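Local coordinates for ofchtiv-allosamidin (PDB 6JMB), which probably hydrolyses chitin as a glycoside hydrolase family 18 chitinase of an insect, and is captured here with the inhibitor allosamidin in its substrate cleft, at residues Glu126-Arg130 against Ala171-Tyr176; Asp3-Val7 against Ile367-Leu371. All coordinates share one frame; numbering follows the deposited sequence.

Contact 1 of 2, residues Glu126-Arg130 against Ala171-Tyr176; sequences EYPNR and AAVQSY. With AMI (allosamizoline), chain C.
Tyr127 brings its ring against Tyr176 one residue after Glu126, to which a cis peptide joins it. Glu126, the last residue of the family 18 DxxDxDxE signature, faces the other way into the pocket, with its OE2 3.0 Å from N2 of allosamizoline. Its CB lies over the centre of one face of the Tyr127 ring, and NH1 of Arg130 lies off-centre over the opposite face. Tyr176 OH approaches the ring edge, 3.6 Å from Tyr127 CD1, and is itself hydrogen-bonded to the backbone N of Ser166. Pro128 opens the central part of a type II turn running from Tyr127 to Arg130. Its carbonyl O accepts a 2.7 Å hydrogen bond from Ser175 OG, which arrives in the carbonyl plane on a lone pair, while the ring packs beside Ser175 CB. Asn129 has CG anti to its own N (chi1 -172°), which carries the amide to the backbone of Gln174. There ND2 donates to Gln174 O at 2.9 Å in a fairly straight bond (159° at the hydrogen), with the acceptor close to the amide plane. A leucine here would probably leave Gln174 O without this donor and weaken the hold of the turn on the helix. Arg130 runs across Gln174 at about a right angle, its CD 3.6 Å from Ser175 OG, and bends at chi3 (62°) to set NH1 3.6 Å from Ala171 CB. One water links NH1 with Ala171 O and Ser175 OG; two others reach Gln174 OE1 from Arg130 NE and from Asn129 O, while NE2 of Gln174 turns back to Glu170 O. The turn that follows pocket residue Glu126 is thus held to the helix mainly by polar links, two direct bonds and three bridging waters, although the buried Ser175 O finds no partner.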
loop_
_atom_site.group_PDB
_atom_site.type_symbol
_atom_site.label_atom_id
_atom_site.label_comp_id
_atom_site.label_asym_id
_atom_site.label_seq_id
_atom_site.Cartn_x
_atom_site.Cartn_y
_atom_site.Cartn_z
ATOM N N GLU A 126 -9.647 6.608 -2.959
ATOM C CA GLU A 126 -9.574 6.775 -1.505
ATOM C C GLU A 126 -10.487 7.925 -1.074
ATOM O O GLU A 126 -10.051 9.077 -1.008
ATOM C CB GLU A 126 -8.109 6.975 -1.065
ATOM C CG GLU A 126 -7.217 5.820 -1.537
ATOM C CD GLU A 126 -5.903 5.683 -0.796
ATOM O OE1 GLU A 126 -5.562 6.540 0.042
ATOM O OE2 GLU A 126 -5.203 4.678 -1.050
ATOM N N TYR A 127 -11.761 7.634 -0.773
ATOM C CA TYR A 127 -12.394 6.317 -0.813
ATOM C C TYR A 127 -13.856 6.567 -1.143
ATOM O O TYR A 127 -14.371 7.659 -0.885
ATOM C CB TYR A 127 -12.396 5.669 0.573
ATOM C CG TYR A 127 -11.043 5.447 1.174
ATOM C CD1 TYR A 127 -10.338 4.280 0.912
ATOM C CD2 TYR A 127 -10.467 6.396 2.010
ATOM C CE1 TYR A 127 -9.094 4.063 1.453
ATOM C CE2 TYR A 127 -9.213 6.181 2.556
ATOM C CZ TYR A 127 -8.544 5.012 2.270
ATOM O OH TYR A 127 -7.306 4.775 2.810
ATOM N N PRO A 128 -14.551 5.560 -1.660
ATOM C CA PRO A 128 -16.002 5.694 -1.826
ATOM C C PRO A 128 -16.658 6.095 -0.514
ATOM O O PRO A 128 -16.345 5.552 0.552
ATOM C CB PRO A 128 -16.435 4.292 -2.268
ATOM C CG PRO A 128 -15.210 3.723 -2.935
ATOM C CD PRO A 128 -14.050 4.262 -2.143
ATOM N N ASN A 129 -17.543 7.093 -0.591
ATOM C CA ASN A 129 -18.358 7.506 0.554
ATOM C C ASN A 129 -17.515 8.042 1.711
ATOM O O ASN A 129 -17.929 8.003 2.874
ATOM C CB ASN A 129 -19.298 6.380 1.000
ATOM C CG ASN A 129 -20.296 6.816 2.053
ATOM O OD1 ASN A 129 -20.798 7.940 2.029
ATOM N ND2 ASN A 129 -20.571 5.924 3.001
ATOM N N ARG A 130 -16.322 8.558 1.422
ATOM C CA ARG A 130 -15.489 9.152 2.456
ATOM C C ARG A 130 -14.797 10.393 1.916
ATOM O O ARG A 130 -14.813 10.672 0.715
ATOM C CB ARG A 130 -14.458 8.157 2.999
ATOM C CG ARG A 130 -15.087 6.944 3.663
ATOM C CD ARG A 130 -14.060 5.964 4.167
ATOM N NE ARG A 130 -13.209 6.555 5.186
ATOM C CZ ARG A 130 -12.073 6.010 5.602
ATOM N NH1 ARG A 130 -11.661 4.862 5.086
ATOM N NH2 ARG A 130 -11.348 6.614 6.532
ATOM N N ALA A 171 -13.661 0.924 8.531
ATOM C CA ALA A 171 -13.416 1.655 7.291
ATOM C C ALA A 171 -14.091 0.984 6.096
ATOM O O ALA A 171 -14.747 1.653 5.284
ATOM C CB ALA A 171 -11.911 1.790 7.038
ATOM N N ALA A 172 -13.957 -0.337 5.987
ATOM C CA ALA A 172 -14.435 -1.052 4.811
ATOM C C ALA A 172 -15.948 -0.943 4.655
ATOM O O ALA A 172 -16.450 -0.810 3.534
ATOM C CB ALA A 172 -14.000 -2.520 4.879
ATOM N N VAL A 173 -16.696 -0.993 5.760
ATOM C CA VAL A 173 -18.152 -0.953 5.651
ATOM C C VAL A 173 -18.653 0.395 5.155
ATOM O O VAL A 173 -19.797 0.496 4.692
ATOM C CB VAL A 173 -18.866 -1.354 6.956
ATOM C CG1 VAL A 173 -18.451 -2.756 7.385
ATOM C CG2 VAL A 173 -18.608 -0.318 8.043
ATOM N N GLN A 174 -17.840 1.445 5.257
ATOM C CA GLN A 174 -18.234 2.739 4.725
ATOM C C GLN A 174 -18.145 2.805 3.212
ATOM O O GLN A 174 -18.811 3.652 2.608
ATOM C CB GLN A 174 -17.352 3.847 5.301
ATOM C CG GLN A 174 -17.465 4.000 6.800
ATOM C CD GLN A 174 -16.540 5.077 7.327
ATOM O OE1 GLN A 174 -16.644 6.243 6.940
ATOM N NE2 GLN A 174 -15.615 4.690 8.197
ATOM N N SER A 175 -17.352 1.934 2.580
ATOM C CA SER A 175 -16.984 2.127 1.185
ATOM C C SER A 175 -17.385 1.001 0.245
ATOM O O SER A 175 -17.541 1.260 -0.952
ATOM C CB SER A 175 -15.463 2.305 1.047
ATOM O OG SER A 175 -15.020 3.504 1.667
ATOM N N TYR A 176 -17.515 -0.242 0.722
ATOM C CA TYR A 176 -17.508 -1.383 -0.183
ATOM C C TYR A 176 -18.614 -2.374 0.116
ATOM O O TYR A 176 -18.926 -2.660 1.274
ATOM C CB TYR A 176 -16.195 -2.170 -0.096
ATOM C CG TYR A 176 -14.952 -1.318 -0.113
ATOM C CD1 TYR A 176 -14.594 -0.590 -1.249
ATOM C CD2 TYR A 176 -14.135 -1.243 0.999
ATOM C CE1 TYR A 176 -13.446 0.193 -1.262
ATOM C CE2 TYR A 176 -12.987 -0.466 0.999
ATOM C CZ TYR A 176 -12.651 0.251 -0.128
ATOM O OH TYR A 176 -11.514 1.020 -0.118
HETATM C C1 AMI C . -1.377 3.942 0.248
HETATM C C2 AMI C . -2.078 4.811 -0.872
HETATM C C3 AMI C . -1.079 5.794 -1.232
HETATM C C4 AMI C . -0.261 6.042 0.101
HETATM C C5 AMI C . -0.038 4.673 0.539
HETATM C C6 AMI C . 0.379 4.563 2.052
HETATM C C7 AMI C . -1.773 2.735 -1.571
HETATM C C8 AMI C . -2.593 1.626 -3.711
HETATM C C9 AMI C . -1.203 0.286 -2.026
HETATM N N2 AMI C . -2.364 3.979 -1.838
HETATM N N7 AMI C . -1.861 1.554 -2.439
HETATM O O3 AMI C . -1.694 6.970 -1.758
HETATM O O4 AMI C . 1.011 6.649 -0.077
HETATM O O6 AMI C . -0.588 5.235 2.833
HETATM O O7 AMI C . -1.096 2.676 -0.390
HETATM O O HOH W 1 -18.620 7.435 5.585
HETATM O O HOH W 2 -13.087 3.046 3.478
HETATM O O HOH W 3 -14.814 8.248 6.997
#

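Contact 2 of 2, residues Asp3-Val7 against Ile367-Leu371; sequences DKIVV and INTVL
Val6 and Leu371 make the tight centre of this contact, where Val6 CG2 sits 3.5 Å from Leu371 CD1. With CG1 anti to the backbone N (chi1 178°), Val6 is left to present its CG2 branch, and that single methyl meets three helix side chains. Besides the Leu371 methyl it touches Ile367 CG2 at 4.1 Å and Asn368 OD1 at 4.0 Å, the latter side chain crossing it at about a right angle. Ile367 and Leu371, one helical turn apart, therefore both pack against the same valine. Leu371 CD1 also lies 3.9 Å from Ile5 O, covering the strand backbone, whereas the side chain of Ile5 points away from the helix and packs on Val244 and His35. No hydrogen bond joins the two segments; ND2 of Asn368 donates to Leu364 O and Leu32 O.

The packing thins toward the start of the chain. Lys4 is partly exposed and reaches Leu371 through its aliphatic stem alone, CG lying 4.4 Å from CD2, before its amine leads off to the carbonyl O of Leu339. On the buried side, Ile367 and Leu371 also rest on Ile342 of the neighbouring strand 341-345.

Strand 5-7 and helix 367-371 run nearly antiparallel (161°), their axes 9.6 Å apart at closest. This is the layering of a TIM barrel: helix 362-373, which follows the last barrel strand, lies against the outer face of the first strand close to where the barrel closes.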
loop_
_atom_site.group_PDB
_atom_site.type_symbol
_atom_site.label_atom_id
_atom_site.label_comp_id
_atom_site.label_asym_id
_atom_site.label_seq_id
_atom_site.Cartn_x
_atom_site.Cartn_y
_atom_site.Cartn_z
ATOM N N ASP A 3 1.343 -19.697 -7.828
ATOM C CA ASP A 3 0.071 -19.083 -7.466
ATOM C C ASP A 3 0.202 -17.933 -6.466
ATOM O O ASP A 3 -0.535 -16.956 -6.563
ATOM C CB ASP A 3 -0.916 -20.127 -6.945
ATOM C CG ASP A 3 -2.146 -19.501 -6.317
ATOM O OD1 ASP A 3 -3.052 -19.065 -7.063
ATOM O OD2 ASP A 3 -2.194 -19.434 -5.071
ATOM N N LYS A 4 1.121 -18.045 -5.506
ATOM C CA LYS A 4 1.398 -16.914 -4.624
ATOM C C LYS A 4 1.945 -15.754 -5.446
ATOM O O LYS A 4 2.735 -15.946 -6.375
ATOM C CB LYS A 4 2.432 -17.297 -3.563
ATOM C CG LYS A 4 2.001 -18.386 -2.584
ATOM C CD LYS A 4 0.645 -18.105 -1.969
ATOM C CE LYS A 4 0.353 -19.059 -0.821
ATOM N NZ LYS A 4 -1.109 -19.253 -0.643
ATOM N N ILE A 5 1.516 -14.537 -5.109
ATOM C CA ILE A 5 1.930 -13.358 -5.857
ATOM C C ILE A 5 2.551 -12.325 -4.926
ATOM O O ILE A 5 2.316 -12.309 -3.713
ATOM C CB ILE A 5 0.790 -12.738 -6.702
ATOM C CG1 ILE A 5 -0.337 -12.212 -5.811
ATOM C CG2 ILE A 5 0.271 -13.748 -7.732
ATOM C CD1 ILE A 5 -1.441 -11.515 -6.593
ATOM N N VAL A 6 3.379 -11.470 -5.515
ATOM C CA VAL A 6 4.025 -10.367 -4.819
ATOM C C VAL A 6 3.713 -9.120 -5.632
ATOM O O VAL A 6 4.197 -8.974 -6.760
ATOM C CB VAL A 6 5.540 -10.576 -4.687
ATOM C CG1 VAL A 6 6.180 -9.387 -4.007
ATOM C CG2 VAL A 6 5.832 -11.845 -3.900
ATOM N N VAL A 7 2.896 -8.235 -5.075
ATOM C CA VAL A 7 2.407 -7.051 -5.777
ATOM C C VAL A 7 3.208 -5.856 -5.274
ATOM O O VAL A 7 3.038 -5.420 -4.127
ATOM C CB VAL A 7 0.899 -6.860 -5.558
ATOM C CG1 VAL A 7 0.394 -5.617 -6.291
ATOM C CG2 VAL A 7 0.132 -8.100 -6.008
ATOM N N ILE A 367 10.030 -11.246 1.833
ATOM C CA ILE A 367 8.703 -11.627 1.353
ATOM C C ILE A 367 8.800 -12.801 0.389
ATOM O O ILE A 367 8.074 -13.796 0.517
ATOM C CB ILE A 367 8.002 -10.420 0.705
ATOM C CG1 ILE A 367 7.675 -9.372 1.763
ATOM C CG2 ILE A 367 6.738 -10.868 -0.009
ATOM C CD1 ILE A 367 7.303 -8.020 1.178
ATOM N N ASN A 368 9.708 -12.706 -0.586
ATOM C CA ASN A 368 9.830 -13.759 -1.589
ATOM C C ASN A 368 10.268 -15.072 -0.952
ATOM O O ASN A 368 9.752 -16.141 -1.299
ATOM C CB ASN A 368 10.814 -13.322 -2.675
ATOM C CG ASN A 368 10.171 -12.416 -3.712
ATOM O OD1 ASN A 368 9.653 -12.888 -4.723
ATOM N ND2 ASN A 368 10.198 -11.112 -3.465
ATOM N N THR A 369 11.211 -15.004 -0.011
ATOM C CA THR A 369 11.739 -16.201 0.637
ATOM C C THR A 369 10.668 -16.898 1.465
ATOM O O THR A 369 10.485 -18.118 1.368
ATOM C CB THR A 369 12.929 -15.803 1.515
ATOM O OG1 THR A 369 14.021 -15.400 0.681
ATOM C CG2 THR A 369 13.368 -16.959 2.395
ATOM N N VAL A 370 9.933 -16.138 2.277
ATOM C CA VAL A 370 8.945 -16.764 3.148
ATOM C C VAL A 370 7.758 -17.308 2.356
ATOM O O VAL A 370 7.187 -18.346 2.718
ATOM C CB VAL A 370 8.540 -15.797 4.274
ATOM C CG1 VAL A 370 7.511 -16.444 5.192
ATOM C CG2 VAL A 370 9.770 -15.384 5.064
ATOM N N LEU A 371 7.366 -16.639 1.264
ATOM C CA LEU A 371 6.324 -17.193 0.403
ATOM C C LEU A 371 6.786 -18.480 -0.271
ATOM O O LEU A 371 6.017 -19.442 -0.374
ATOM C CB LEU A 371 5.900 -16.171 -0.652
ATOM C CG LEU A 371 5.024 -15.020 -0.166
ATOM C CD1 LEU A 371 4.814 -14.028 -1.293
ATOM C CD2 LEU A 371 3.685 -15.539 0.326
#

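Overall arrangement
From the N terminus, the chain enters strand 5-11 at once, and its first residues wait for helix 362-373, so contact 2 closes a loop of nearly the whole chain. Contact 1 lies wholly within that loop: the turn after strand 120-124 meets helix 169-175 once helix 138-154 and strand 160-165 have been traversed. The two loops nest without crossing. Contact 2 joins the first barrel strand, near its N-terminal end, to the final helix; contact 1 joins two excursions that follow barrel strands, on the allosamizoline side. Their centres are 28 Å apart and their nearest atoms about 13 Å, with no touch between them.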